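Local atomic coordinates of farnesyl diphosphate phosphatase YisP (Bacillus subtilis subsp. subtilis, PDB entry 3WE9), a protein that hydrolyses farnesyl diphosphate to farnesol and diphosphate, a step involved in biofilm formation, although it belongs to the phytoene/squalene synthase family. Residues 94-108 against 127-139. Residues are numbered along the deposited sequence; the frame is centred on the assembly and turned at random.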
loop_
_atom_site.group_PDB
_atom_site.type_symbol
_atom_site.label_atom_id
_atom_site.label_comp_id
_atom_site.label_asym_id
_atom_site.label_seq_id
_atom_site.Cartn_x
_atom_site.Cartn_y
_atom_site.Cartn_z
ATOM N N PHE A 94 20.700 3.138 -2.839
ATOM C CA PHE A 94 20.137 3.445 -1.526
ATOM C C PHE A 94 20.426 2.435 -0.422
ATOM O O PHE A 94 19.877 2.538 0.679
ATOM C CB PHE A 94 18.629 3.657 -1.669
ATOM C CG PHE A 94 18.281 4.902 -2.431
ATOM C CD1 PHE A 94 18.299 6.143 -1.798
ATOM C CD2 PHE A 94 18.002 4.842 -3.796
ATOM C CE1 PHE A 94 18.048 7.315 -2.514
ATOM C CE2 PHE A 94 17.750 6.007 -4.527
ATOM C CZ PHE A 94 17.773 7.247 -3.883
ATOM N N THR A 95 21.296 1.472 -0.718
ATOM C CA THR A 95 21.665 0.439 0.244
ATOM C C THR A 95 20.407 -0.179 0.855
ATOM O O THR A 95 20.217 -0.164 2.073
ATOM C CB THR A 95 22.555 1.025 1.358
ATOM O OG1 THR A 95 23.659 1.722 0.767
ATOM C CG2 THR A 95 23.091 -0.085 2.254
ATOM N N LEU A 96 19.550 -0.719 -0.004
ATOM C CA LEU A 96 18.300 -1.337 0.436
ATOM C C LEU A 96 18.568 -2.680 1.115
ATOM O O LEU A 96 19.615 -3.298 0.897
ATOM C CB LEU A 96 17.365 -1.534 -0.760
ATOM C CG LEU A 96 17.022 -0.264 -1.557
ATOM C CD1 LEU A 96 16.095 -0.616 -2.710
ATOM C CD2 LEU A 96 16.378 0.771 -0.643
ATOM N N GLU A 97 17.621 -3.124 1.937
ATOM C CA GLU A 97 17.759 -4.389 2.654
ATOM C C GLU A 97 17.006 -5.522 1.967
ATOM O O GLU A 97 15.886 -5.337 1.492
ATOM C CB GLU A 97 17.254 -4.230 4.083
ATOM C CG GLU A 97 17.898 -3.083 4.826
ATOM C CD GLU A 97 17.578 -3.111 6.300
ATOM O OE1 GLU A 97 16.374 -3.145 6.649
ATOM O OE2 GLU A 97 18.531 -3.103 7.109
ATOM N N SER A 98 17.623 -6.701 1.932
ATOM C CA SER A 98 17.029 -7.865 1.280
ATOM C C SER A 98 15.860 -8.527 2.015
ATOM O O SER A 98 14.934 -9.027 1.382
ATOM C CB SER A 98 18.116 -8.917 1.005
ATOM O OG SER A 98 18.712 -9.364 2.210
ATOM N N GLU A 99 15.900 -8.525 3.343
ATOM C CA GLU A 99 14.854 -9.160 4.154
ATOM C C GLU A 99 13.401 -8.836 3.770
ATOM O O GLU A 99 12.626 -9.739 3.444
ATOM C CB GLU A 99 15.069 -8.840 5.638
ATOM C CG GLU A 99 16.285 -9.516 6.282
ATOM C CD GLU A 99 17.602 -9.131 5.627
ATOM O OE1 GLU A 99 17.830 -7.922 5.400
ATOM O OE2 GLU A 99 18.417 -10.039 5.349
ATOM N N PRO A 100 13.007 -7.551 3.805
ATOM C CA PRO A 100 11.621 -7.219 3.444
ATOM C C PRO A 100 11.191 -7.714 2.060
ATOM O O PRO A 100 10.027 -8.060 1.851
ATOM C CB PRO A 100 11.585 -5.694 3.566
ATOM C CG PRO A 100 13.013 -5.289 3.310
ATOM C CD PRO A 100 13.786 -6.332 4.081
ATOM N N PHE A 101 12.130 -7.749 1.120
ATOM C CA PHE A 101 11.824 -8.219 -0.225
ATOM C C PHE A 101 11.530 -9.717 -0.187
ATOM O O PHE A 101 10.624 -10.200 -0.877
ATOM C CB PHE A 101 12.993 -7.920 -1.166
ATOM C CG PHE A 101 13.188 -6.456 -1.436
ATOM C CD1 PHE A 101 12.403 -5.794 -2.380
ATOM C CD2 PHE A 101 14.123 -5.728 -0.714
ATOM C CE1 PHE A 101 12.550 -4.420 -2.598
ATOM C CE2 PHE A 101 14.279 -4.357 -0.920
ATOM C CZ PHE A 101 13.491 -3.701 -1.864
ATOM N N ARG A 102 12.291 -10.446 0.626
ATOM C CA ARG A 102 12.089 -11.884 0.762
ATOM C C ARG A 102 10.731 -12.093 1.421
ATOM O O ARG A 102 9.900 -12.860 0.935
ATOM C CB ARG A 102 13.181 -12.499 1.641
ATOM C CG ARG A 102 14.596 -12.263 1.139
ATOM C CD ARG A 102 15.616 -12.784 2.142
ATOM N NE ARG A 102 16.988 -12.463 1.760
ATOM C CZ ARG A 102 17.564 -12.866 0.633
ATOM N NH1 ARG A 102 16.889 -13.610 -0.235
ATOM N NH2 ARG A 102 18.822 -12.530 0.373
ATOM N N GLU A 103 10.523 -11.393 2.532
ATOM C CA GLU A 103 9.273 -11.465 3.281
ATOM C C GLU A 103 8.073 -11.324 2.355
ATOM O O GLU A 103 7.150 -12.138 2.391
ATOM C CB GLU A 103 9.238 -10.358 4.336
ATOM C CG GLU A 103 9.707 -10.781 5.713
ATOM C CD GLU A 103 8.586 -11.382 6.541
ATOM O OE1 GLU A 103 8.064 -12.455 6.162
ATOM O OE2 GLU A 103 8.220 -10.771 7.570
ATOM N N PHE A 104 8.099 -10.288 1.524
ATOM C CA PHE A 104 7.014 -10.019 0.591
ATOM C C PHE A 104 6.777 -11.201 -0.348
ATOM O O PHE A 104 5.641 -11.628 -0.541
ATOM C CB PHE A 104 7.328 -8.753 -0.212
ATOM C CG PHE A 104 6.170 -8.241 -1.020
ATOM C CD1 PHE A 104 5.884 -8.775 -2.272
ATOM C CD2 PHE A 104 5.356 -7.228 -0.522
ATOM C CE1 PHE A 104 4.803 -8.306 -3.019
ATOM C CE2 PHE A 104 4.272 -6.751 -1.260
ATOM C CZ PHE A 104 3.995 -7.290 -2.509
ATOM N N ILE A 105 7.852 -11.733 -0.922
ATOM C CA ILE A 105 7.743 -12.867 -1.834
ATOM C C ILE A 105 7.073 -14.063 -1.163
ATOM O O ILE A 105 6.140 -14.646 -1.713
ATOM C CB ILE A 105 9.128 -13.312 -2.358
ATOM C CG1 ILE A 105 9.697 -12.252 -3.301
ATOM C CG2 ILE A 105 9.007 -14.651 -3.081
ATOM C CD1 ILE A 105 8.838 -12.008 -4.524
ATOM N N ALA A 106 7.556 -14.424 0.022
ATOM C CA ALA A 106 7.003 -15.552 0.757
ATOM C C ALA A 106 5.507 -15.386 1.010
ATOM O O ALA A 106 4.745 -16.346 0.924
ATOM C CB ALA A 106 7.749 -15.720 2.086
ATOM N N ALA A 107 5.095 -14.158 1.311
ATOM C CA ALA A 107 3.694 -13.851 1.600
ATOM C C ALA A 107 2.750 -13.990 0.406
ATOM O O ALA A 107 1.526 -13.977 0.575
ATOM C CB ALA A 107 3.583 -12.447 2.191
ATOM N N GLN A 108 3.303 -14.109 -0.796
ATOM C CA GLN A 108 2.465 -14.271 -1.978
ATOM C C GLN A 108 1.984 -15.712 -2.114
ATOM O O GLN A 108 1.003 -15.968 -2.803
ATOM C CB GLN A 108 3.212 -13.820 -3.244
ATOM C CG GLN A 108 3.491 -12.320 -3.270
ATOM C CD GLN A 108 2.257 -11.510 -2.932
ATOM O OE1 GLN A 108 1.187 -11.748 -3.475
ATOM N NE2 GLN A 108 2.403 -10.549 -2.033
ATOM N N ARG A 127 3.202 -8.435 6.479
ATOM C CA ARG A 127 4.171 -9.119 5.626
ATOM C C ARG A 127 4.221 -8.602 4.196
ATOM O O ARG A 127 5.182 -8.866 3.475
ATOM C CB ARG A 127 3.884 -10.624 5.599
ATOM C CG ARG A 127 3.815 -11.283 6.964
ATOM C CD ARG A 127 3.561 -12.785 6.819
ATOM N NE ARG A 127 2.370 -13.065 6.017
ATOM C CZ ARG A 127 1.228 -13.550 6.502
ATOM N NH1 ARG A 127 1.109 -13.816 7.794
ATOM N NH2 ARG A 127 0.202 -13.775 5.695
ATOM N N THR A 128 3.183 -7.883 3.774
ATOM C CA THR A 128 3.151 -7.351 2.418
ATOM C C THR A 128 3.310 -5.826 2.428
ATOM O O THR A 128 4.379 -5.308 2.088
ATOM C CB THR A 128 1.848 -7.772 1.682
ATOM O OG1 THR A 128 0.701 -7.450 2.486
ATOM C CG2 THR A 128 1.860 -9.280 1.408
ATOM N N GLY A 129 2.259 -5.109 2.823
ATOM C CA GLY A 129 2.342 -3.658 2.882
ATOM C C GLY A 129 3.407 -3.172 3.853
ATOM O O GLY A 129 4.171 -2.258 3.539
ATOM N N GLY A 130 3.460 -3.777 5.037
ATOM C CA GLY A 130 4.454 -3.378 6.023
ATOM C C GLY A 130 5.863 -3.596 5.501
ATOM O O GLY A 130 6.763 -2.774 5.717
ATOM N N ALA A 131 6.047 -4.714 4.809
ATOM C CA ALA A 131 7.338 -5.058 4.223
ATOM C C ALA A 131 7.696 -4.024 3.166
ATOM O O ALA A 131 8.843 -3.594 3.071
ATOM C CB ALA A 131 7.278 -6.455 3.588
ATOM N N ALA A 132 6.710 -3.630 2.362
ATOM C CA ALA A 132 6.943 -2.633 1.320
ATOM C C ALA A 132 7.390 -1.328 1.978
ATOM O O ALA A 132 8.259 -0.620 1.462
ATOM C CB ALA A 132 5.668 -2.413 0.506
ATOM N N GLY A 133 6.792 -1.016 3.123
ATOM C CA GLY A 133 7.160 0.193 3.833
ATOM C C GLY A 133 8.619 0.138 4.244
ATOM O O GLY A 133 9.345 1.129 4.149
ATOM N N LEU A 134 9.060 -1.027 4.710
ATOM C CA LEU A 134 10.451 -1.189 5.118
ATOM C C LEU A 134 11.353 -1.140 3.883
ATOM O O LEU A 134 12.458 -0.613 3.938
ATOM C CB LEU A 134 10.640 -2.516 5.862
ATOM C CG LEU A 134 11.974 -2.681 6.598
ATOM C CD1 LEU A 134 12.164 -1.533 7.591
ATOM C CD2 LEU A 134 11.990 -4.029 7.329
ATOM N N MET A 135 10.884 -1.692 2.768
ATOM C CA MET A 135 11.661 -1.670 1.527
ATOM C C MET A 135 12.010 -0.227 1.165
ATOM O O MET A 135 13.135 0.082 0.777
ATOM C CB MET A 135 10.854 -2.239 0.364
ATOM C CG MET A 135 10.545 -3.719 0.402
ATOM S SD MET A 135 9.476 -4.101 -0.998
ATOM C CE MET A 135 8.484 -5.470 -0.307
ATOM N N LEU A 136 11.014 0.645 1.293
ATOM C CA LEU A 136 11.148 2.058 0.955
ATOM C C LEU A 136 11.851 2.957 1.960
ATOM O O LEU A 136 12.286 4.048 1.601
ATOM C CB LEU A 136 9.762 2.647 0.686
ATOM C CG LEU A 136 8.958 2.063 -0.479
ATOM C CD1 LEU A 136 7.558 2.663 -0.462
ATOM C CD2 LEU A 136 9.656 2.354 -1.807
ATOM N N LEU A 137 11.951 2.515 3.210
ATOM C CA LEU A 137 12.560 3.334 4.261
ATOM C C LEU A 137 13.870 4.036 3.893
ATOM O O LEU A 137 14.002 5.247 4.082
ATOM C CB LEU A 137 12.763 2.502 5.534
ATOM C CG LEU A 137 13.279 3.257 6.765
ATOM C CD1 LEU A 137 12.334 4.399 7.109
ATOM C CD2 LEU A 137 13.405 2.296 7.941
ATOM N N PRO A 138 14.855 3.288 3.371
ATOM C CA PRO A 138 16.138 3.904 3.003
ATOM C C PRO A 138 16.013 4.975 1.921
ATOM O O PRO A 138 16.874 5.847 1.791
ATOM C CB PRO A 138 16.974 2.713 2.538
ATOM C CG PRO A 138 16.396 1.567 3.313
ATOM C CD PRO A 138 14.918 1.825 3.208
ATOM N N ILE A 139 14.939 4.903 1.145
ATOM C CA ILE A 139 14.699 5.873 0.087
ATOM C C ILE A 139 14.047 7.134 0.667
ATOM O O ILE A 139 14.353 8.254 0.258
ATOM C CB ILE A 139 13.783 5.263 -1.004
ATOM C CG1 ILE A 139 14.501 4.084 -1.677
ATOM C CG2 ILE A 139 13.396 6.327 -2.027
ATOM C CD1 ILE A 139 13.642 3.295 -2.660
HETATM O O HOH W 1 19.857 5.235 1.813
HETATM O O HOH W 2 15.332 -1.505 2.121
HETATM O O HOH W 3 14.699 -1.289 5.139
#
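Met135 threads its side chain between Phe101 and Phe104, and this is the tightly packed part of the contact. Its CG sits over the centre of the Phe101 ring, 3.7 Å from the centroid and 14° off the normal, a CH-pi contact. The sulfur follows obliquely, with SD 3.5 Å from Phe101 CE1, which makes the pair a Met-aromatic contact. A bend at chi3 (-148°) then carries CE on to Phe104, 3.5 Å from its CB. That ring, its CG anti to the backbone N, turns an edge to the backbone of helix 127-139, CD2 lying 3.4 Å from Thr128 O in the ring plane. An alanine at Phe101 removes the ring face under Met135 CG and SD, and would probably leave the thioether freer to turn and a gap beside it.

Where the backbones come close, Pro100, Ala107 and Ala131 fill the interface: Pro100 CB rests 3.5 Å from Ala131 O, and Ala107 CB fits against Arg127 CB and Thr128 CG2. Arg127 O is buried here without a polar partner.

Towards Phe94 the contact is looser and wetter. Ile139 CG1 lies over one face of the Phe94 ring and also meets Leu96 CD2, but the polar links pass through water. One water joins the carbonyls of Phe94 and Pro138, a second accepts from Glu97 N and donates to Met135 O, and a third donates to Glu97 OE1 and to Leu134 O, its oxygen 2.6 Å from Leu134 O.

Overall, helices 98-107 and 127-139 run nearly antiparallel (157°), with axes 8.4 Å apart at closest approach, within the all-helical squalene/phytoene synthase fold. Phe50 and Phe87 meet Phe101 edge-to-face, Thr128 OG1 bonds to Tyr124 O and Gln160 NE2, and helices 38-54 and 145-165 flank the pair, touching Phe94 and Leu134 respectively.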